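Local coordinates for protein kojibiose phosphorylase (Gut metagenome, PDB 6W0P) that belongs to glycoside hydrolase family 65, the helical central catalytic domain of which follows a beta-rich N-terminal domain, at residues F454-G459 and L525-D530; I537-E542 and Q603-A608. All coordinates share one frame; numbering follows the deposited sequence.

Interaction 1 (F454-G459 and L525-D530); sequences FLLSRG and LAKMKD
Lys527 reaches from one helix to the closing turn of another, where its ammonium group donates a hydrogen bond to the carbonyl oxygen of Leu456, while Leu456 and Met528 pack beside it. From CB the lysine chain sets out with CG anti to its own backbone N (chi1 -173°) and stays extended to the tip, which lets it span the gap between the helices. Lys527 CG passes alongside the leucine branch, 4.2 Å from Leu456 CD2, and CD stays beside the same methyl. Lys527 CE comes within 3.5 Å of Leu456 O, and Lys527 NZ then makes a 2.7 Å hydrogen bond to Leu456 O. The bond meets that oxygen from above the carbonyl plane, 39° out of it, rather than on a lone pair. A water takes a second hydrogen from Lys527 NZ and itself donates to Gly459 O, tying the ammonium to the first residue that leaves helical geometry. The positive charge thus sits at the carboxy-terminal end of helix 437-458, where the helix dipole would probably favour it.

The apolar half is carried by Leu456, whose side chain crosses that of Met528 at about a right angle. Leu456 CD1 lies 3.7 Å from Met528 CB and also near Met528 CG. The other methyl, Leu456 CD2, rests against the methionine backbone, 3.8 Å from Met528 CA. Beyond CG the methionine bends at chi3 (76°) and its end leads away from Leu456.

This is a helix-to-helix contact within the central catalytic domain, joining the end of helix 437-458 to the middle of helix 522-534. Helix 487-504 supplies a shared neighbour, Phe497, which touches Leu455, Leu456 and Met528. Leu455 also touches Thr421 of helix 418-434, and Phe454 meets Ser420 of the same helix.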
loop_
_atom_site.group_PDB
_atom_site.type_symbol
_atom_site.label_atom_id
_atom_site.label_comp_id
_atom_site.label_asym_id
_atom_site.label_seq_id
_atom_site.Cartn_x
_atom_site.Cartn_y
_atom_site.Cartn_z
ATOM N N PHE A 454 16.234 12.745 -16.164
ATOM C CA PHE A 454 15.117 12.137 -15.396
ATOM C C PHE A 454 13.907 13.073 -15.408
ATOM O O PHE A 454 12.804 12.619 -15.711
ATOM C CB PHE A 454 15.548 11.801 -13.974
ATOM C CG PHE A 454 14.398 11.454 -13.076
ATOM C CD1 PHE A 454 13.593 10.366 -13.359
ATOM C CD2 PHE A 454 14.123 12.218 -11.953
ATOM C CE1 PHE A 454 12.528 10.045 -12.530
ATOM C CE2 PHE A 454 13.058 11.892 -11.133
ATOM C CZ PHE A 454 12.269 10.807 -11.419
ATOM N N LEU A 455 14.126 14.359 -15.130
ATOM C CA LEU A 455 13.030 15.349 -14.989
ATOM C C LEU A 455 12.302 15.481 -16.331
ATOM O O LEU A 455 11.070 15.643 -16.309
ATOM C CB LEU A 455 13.594 16.684 -14.505
ATOM C CG LEU A 455 14.021 16.728 -13.042
ATOM C CD1 LEU A 455 14.496 18.129 -12.664
ATOM C CD2 LEU A 455 12.899 16.284 -12.107
ATOM N N LEU A 456 13.038 15.398 -17.446
ATOM C CA LEU A 456 12.493 15.552 -18.830
ATOM C C LEU A 456 11.744 14.297 -19.278
ATOM O O LEU A 456 10.859 14.444 -20.118
ATOM C CB LEU A 456 13.632 15.854 -19.812
ATOM C CG LEU A 456 14.121 17.298 -19.806
ATOM C CD1 LEU A 456 15.434 17.431 -20.563
ATOM C CD2 LEU A 456 13.066 18.222 -20.389
ATOM N N SER A 457 12.104 13.119 -18.759
ATOM C CA SER A 457 11.437 11.832 -19.078
ATOM C C SER A 457 10.236 11.569 -18.162
ATOM O O SER A 457 9.271 10.979 -18.636
ATOM C CB SER A 457 12.404 10.699 -19.029
ATOM O OG SER A 457 13.192 10.754 -17.860
ATOM N N ARG A 458 10.308 11.922 -16.875
ATOM C CA ARG A 458 9.208 11.669 -15.910
ATOM C C ARG A 458 8.197 12.804 -16.065
ATOM O O ARG A 458 6.973 12.570 -15.899
ATOM C CB ARG A 458 9.755 11.543 -14.482
ATOM C CG ARG A 458 8.688 11.408 -13.391
ATOM C CD ARG A 458 7.702 10.296 -13.709
ATOM N NE ARG A 458 6.691 10.075 -12.683
ATOM C CZ ARG A 458 5.605 10.812 -12.491
ATOM N NH1 ARG A 458 5.337 11.860 -13.252
ATOM N NH2 ARG A 458 4.760 10.478 -11.540
ATOM N N GLY A 459 8.695 14.009 -16.343
ATOM C CA GLY A 459 7.860 15.144 -16.775
ATOM C C GLY A 459 7.185 14.822 -18.096
ATOM O O GLY A 459 7.789 14.104 -18.895
ATOM N N LEU A 525 18.496 18.865 -25.573
ATOM C CA LEU A 525 18.671 20.297 -25.186
ATOM C C LEU A 525 17.518 21.145 -25.715
ATOM O O LEU A 525 17.151 22.102 -25.011
ATOM C CB LEU A 525 20.002 20.838 -25.704
ATOM C CG LEU A 525 21.167 20.582 -24.759
ATOM C CD1 LEU A 525 22.472 20.387 -25.526
ATOM C CD2 LEU A 525 21.284 21.705 -23.740
ATOM N N ALA A 526 17.001 20.833 -26.909
ATOM C CA ALA A 526 15.847 21.545 -27.500
ATOM C C ALA A 526 14.600 21.189 -26.689
ATOM O O ALA A 526 13.793 22.097 -26.413
ATOM C CB ALA A 526 15.680 21.213 -28.962
ATOM N N LYS A 527 14.452 19.914 -26.307
ATOM C CA LYS A 527 13.331 19.503 -25.422
ATOM C C LYS A 527 13.469 20.273 -24.100
ATOM O O LYS A 527 12.481 20.871 -23.672
ATOM C CB LYS A 527 13.257 17.989 -25.197
ATOM C CG LYS A 527 12.003 17.575 -24.428
ATOM C CD LYS A 527 11.922 16.136 -23.993
ATOM C CE LYS A 527 10.605 15.904 -23.291
ATOM N NZ LYS A 527 10.472 14.506 -22.827
ATOM N N MET A 528 14.669 20.320 -23.522
ATOM C CA MET A 528 14.886 20.958 -22.200
ATOM C C MET A 528 14.464 22.422 -22.273
ATOM O O MET A 528 13.739 22.860 -21.357
ATOM C CB MET A 528 16.331 20.877 -21.712
ATOM C CG MET A 528 16.460 21.325 -20.267
ATOM S SD MET A 528 18.044 20.919 -19.522
ATOM C CE MET A 528 19.098 22.167 -20.263
ATOM N N LYS A 529 14.869 23.138 -23.325
ATOM C CA LYS A 529 14.473 24.557 -23.532
ATOM C C LYS A 529 12.950 24.650 -23.652
ATOM O O LYS A 529 12.365 25.537 -23.003
ATOM C CB LYS A 529 15.152 25.185 -24.758
ATOM C CG LYS A 529 16.530 25.784 -24.492
ATOM C CD LYS A 529 17.314 26.117 -25.774
ATOM C CE LYS A 529 18.772 26.449 -25.520
ATOM N NZ LYS A 529 18.910 27.666 -24.684
ATOM N N ASP A 530 12.326 23.801 -24.462
ATOM C CA ASP A 530 10.860 23.888 -24.685
ATOM C C ASP A 530 10.140 23.537 -23.366
ATOM O O ASP A 530 9.162 24.232 -23.047
ATOM C CB ASP A 530 10.400 23.053 -25.887
ATOM C CG ASP A 530 8.913 23.221 -26.180
ATOM O OD1 ASP A 530 8.486 24.377 -26.439
ATOM O OD2 ASP A 530 8.167 22.191 -26.108
HETATM O O HOH W 1 8.180 13.833 -21.569
#

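Interaction 2 (I537-E542 and Q603-A608); sequences ILYDKE and QKQLLA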
loop_
_atom_site.group_PDB
_atom_site.type_symbol
_atom_site.label_atom_id
_atom_site.label_comp_id
_atom_site.label_asym_id
_atom_site.label_seq_id
_atom_site.Cartn_x
_atom_site.Cartn_y
_atom_site.Cartn_z
ATOM N N ILE A 537 3.340 26.827 -14.062
ATOM C CA ILE A 537 3.623 27.534 -12.781
ATOM C C ILE A 537 2.347 28.296 -12.406
ATOM O O ILE A 537 2.117 29.371 -12.986
ATOM C CB ILE A 537 4.828 28.498 -12.895
ATOM C CG1 ILE A 537 6.108 27.812 -13.365
ATOM C CG2 ILE A 537 5.048 29.223 -11.569
ATOM C CD1 ILE A 537 6.654 26.816 -12.361
ATOM N N LEU A 538 1.584 27.778 -11.438
ATOM C CA LEU A 538 0.289 28.362 -11.020
ATOM C C LEU A 538 0.574 29.599 -10.158
ATOM O O LEU A 538 0.679 29.484 -8.913
ATOM C CB LEU A 538 -0.531 27.293 -10.296
ATOM C CG LEU A 538 -0.885 26.075 -11.140
ATOM C CD1 LEU A 538 -1.515 24.997 -10.283
ATOM C CD2 LEU A 538 -1.819 26.454 -12.299
ATOM N N TYR A 539 0.773 30.739 -10.814
ATOM C CA TYR A 539 1.140 32.011 -10.157
ATOM C C TYR A 539 0.160 33.077 -10.630
ATOM O O TYR A 539 -0.033 33.213 -11.856
ATOM C CB TYR A 539 2.579 32.422 -10.467
ATOM C CG TYR A 539 2.935 33.757 -9.873
ATOM C CD1 TYR A 539 3.033 33.887 -8.502
ATOM C CD2 TYR A 539 3.094 34.900 -10.646
ATOM C CE1 TYR A 539 3.327 35.107 -7.913
ATOM C CE2 TYR A 539 3.412 36.129 -10.074
ATOM C CZ TYR A 539 3.525 36.230 -8.698
ATOM O OH TYR A 539 3.812 37.392 -8.051
ATOM N N ASP A 540 -0.448 33.789 -9.687
ATOM C CA ASP A 540 -1.410 34.873 -9.999
ATOM C C ASP A 540 -0.712 36.230 -9.780
ATOM O O ASP A 540 -0.294 36.508 -8.656
ATOM C CB ASP A 540 -2.691 34.645 -9.204
ATOM C CG ASP A 540 -3.738 35.685 -9.522
ATOM O OD1 ASP A 540 -3.343 36.822 -9.858
ATOM O OD2 ASP A 540 -4.928 35.360 -9.396
ATOM N N LYS A 541 -0.562 37.051 -10.821
ATOM C CA LYS A 541 0.186 38.338 -10.719
ATOM C C LYS A 541 -0.618 39.361 -9.905
ATOM O O LYS A 541 -0.007 40.317 -9.419
ATOM C CB LYS A 541 0.551 38.897 -12.098
ATOM C CG LYS A 541 1.498 38.030 -12.918
ATOM C CD LYS A 541 1.776 38.543 -14.336
ATOM C CE LYS A 541 0.549 38.635 -15.227
ATOM N NZ LYS A 541 0.850 39.309 -16.517
ATOM N N GLU A 542 -1.928 39.185 -9.759
ATOM C CA GLU A 542 -2.794 40.101 -8.958
ATOM C C GLU A 542 -2.640 39.796 -7.464
ATOM O O GLU A 542 -2.444 40.735 -6.703
ATOM C CB GLU A 542 -4.273 39.982 -9.357
ATOM C CG GLU A 542 -4.545 40.298 -10.818
ATOM C CD GLU A 542 -3.908 41.594 -11.295
ATOM O OE1 GLU A 542 -4.085 42.642 -10.603
ATOM O OE2 GLU A 542 -3.211 41.552 -12.337
ATOM N N GLN A 603 8.976 41.420 -0.469
ATOM C CA GLN A 603 8.247 41.440 0.818
ATOM C C GLN A 603 6.792 41.036 0.588
ATOM O O GLN A 603 6.237 40.293 1.428
ATOM C CB GLN A 603 8.262 42.833 1.449
ATOM C CG GLN A 603 9.643 43.247 1.920
ATOM C CD GLN A 603 10.145 42.319 2.996
ATOM O OE1 GLN A 603 9.546 42.211 4.066
ATOM N NE2 GLN A 603 11.243 41.633 2.710
ATOM N N LYS A 604 6.175 41.573 -0.458
ATOM C CA LYS A 604 4.718 41.422 -0.706
ATOM C C LYS A 604 4.419 39.987 -1.165
ATOM O O LYS A 604 3.372 39.470 -0.792
ATOM C CB LYS A 604 4.240 42.453 -1.734
ATOM C CG LYS A 604 4.042 43.854 -1.174
ATOM C CD LYS A 604 3.562 44.858 -2.207
ATOM C CE LYS A 604 3.127 46.169 -1.577
ATOM N NZ LYS A 604 2.803 47.179 -2.609
ATOM N N GLN A 605 5.291 39.383 -1.970
ATOM C CA GLN A 605 5.113 37.977 -2.455
ATOM C C GLN A 605 5.179 36.989 -1.286
ATOM O O GLN A 605 4.276 36.126 -1.178
ATOM C CB GLN A 605 6.142 37.651 -3.528
ATOM C CG GLN A 605 5.786 38.305 -4.861
ATOM C CD GLN A 605 6.873 38.077 -5.875
ATOM O OE1 GLN A 605 8.051 38.258 -5.579
ATOM N NE2 GLN A 605 6.478 37.619 -7.052
ATOM N N LEU A 606 6.204 37.126 -0.450
ATOM C CA LEU A 606 6.381 36.298 0.770
ATOM C C LEU A 606 5.187 36.493 1.707
ATOM O O LEU A 606 4.700 35.476 2.250
ATOM C CB LEU A 606 7.693 36.681 1.444
ATOM C CG LEU A 606 8.953 36.331 0.663
ATOM C CD1 LEU A 606 10.112 37.186 1.133
ATOM C CD2 LEU A 606 9.288 34.849 0.838
ATOM N N LEU A 607 4.723 37.727 1.909
ATOM C CA LEU A 607 3.629 37.970 2.893
ATOM C C LEU A 607 2.329 37.379 2.330
ATOM O O LEU A 607 1.607 36.719 3.089
ATOM C CB LEU A 607 3.536 39.462 3.245
ATOM C CG LEU A 607 2.397 39.909 4.176
ATOM C CD1 LEU A 607 2.634 39.512 5.619
ATOM C CD2 LEU A 607 2.199 41.429 4.112
ATOM N N ALA A 608 2.053 37.529 1.039
ATOM C CA ALA A 608 0.809 36.986 0.446
ATOM C C ALA A 608 0.811 35.466 0.629
ATOM O O ALA A 608 -0.167 34.928 1.144
ATOM C CB ALA A 608 0.695 37.369 -1.004
#
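A single side-chain hydrogen bond at the surface of the central catalytic domain ties Tyr539, in the loop after helix 522-534, to Gln605, in the first turn of helix 603-613. Gln605 NE2 donates to Tyr539 OH over 2.9 Å, with a nearly straight N-H...O angle of 164°. The oxygen lies close to the amide plane of the glutamine, while that plane and the tyrosine ring stand 75° apart. Tyr539 gets there with CG anti to its backbone N (chi1 176°), which carries the hydroxyl across to the helix. Contact is concentrated at this end of the ring: Tyr539 CZ is 3.7 Å from Gln605 NE2. The amide's other end is also occupied, since Gln605 OE1 accepts from the backbone N of Ser602, so both ends of the amide have a partner, which would fix its rotation.

Just beyond the tyrosine the loop folds on itself in an Asx turn, Asp540 OD1 accepting from Glu542 N at 2.8 Å. Leu538, which precedes Tyr539 in the chain, centres an inverse gamma turn and pairs through its backbone with Glu547. The tyrosine ring also meets Phe546 and rests on Leu544, which Lys604 touches too, so the long loop flanks the start of helix 603-613.

Interactions 1 and 2 follow one another along the chain: helix 522-534 supplies 525-530 to the first, and the loop that leaves it supplies 537-542 to the second. Their centres lie 26 Å apart and their nearest atoms about 11 Å, so the two do not touch. Both sit on the same side of the chain's centre, about 32 and 33 Å from it, within the central catalytic domain. Interaction 1 is a largely buried meeting of two helices, interaction 2 a lone polar bond at the surface. Together they connect the chain around helix 522-534 to helix 437-458 earlier in sequence and helix 603-613 later.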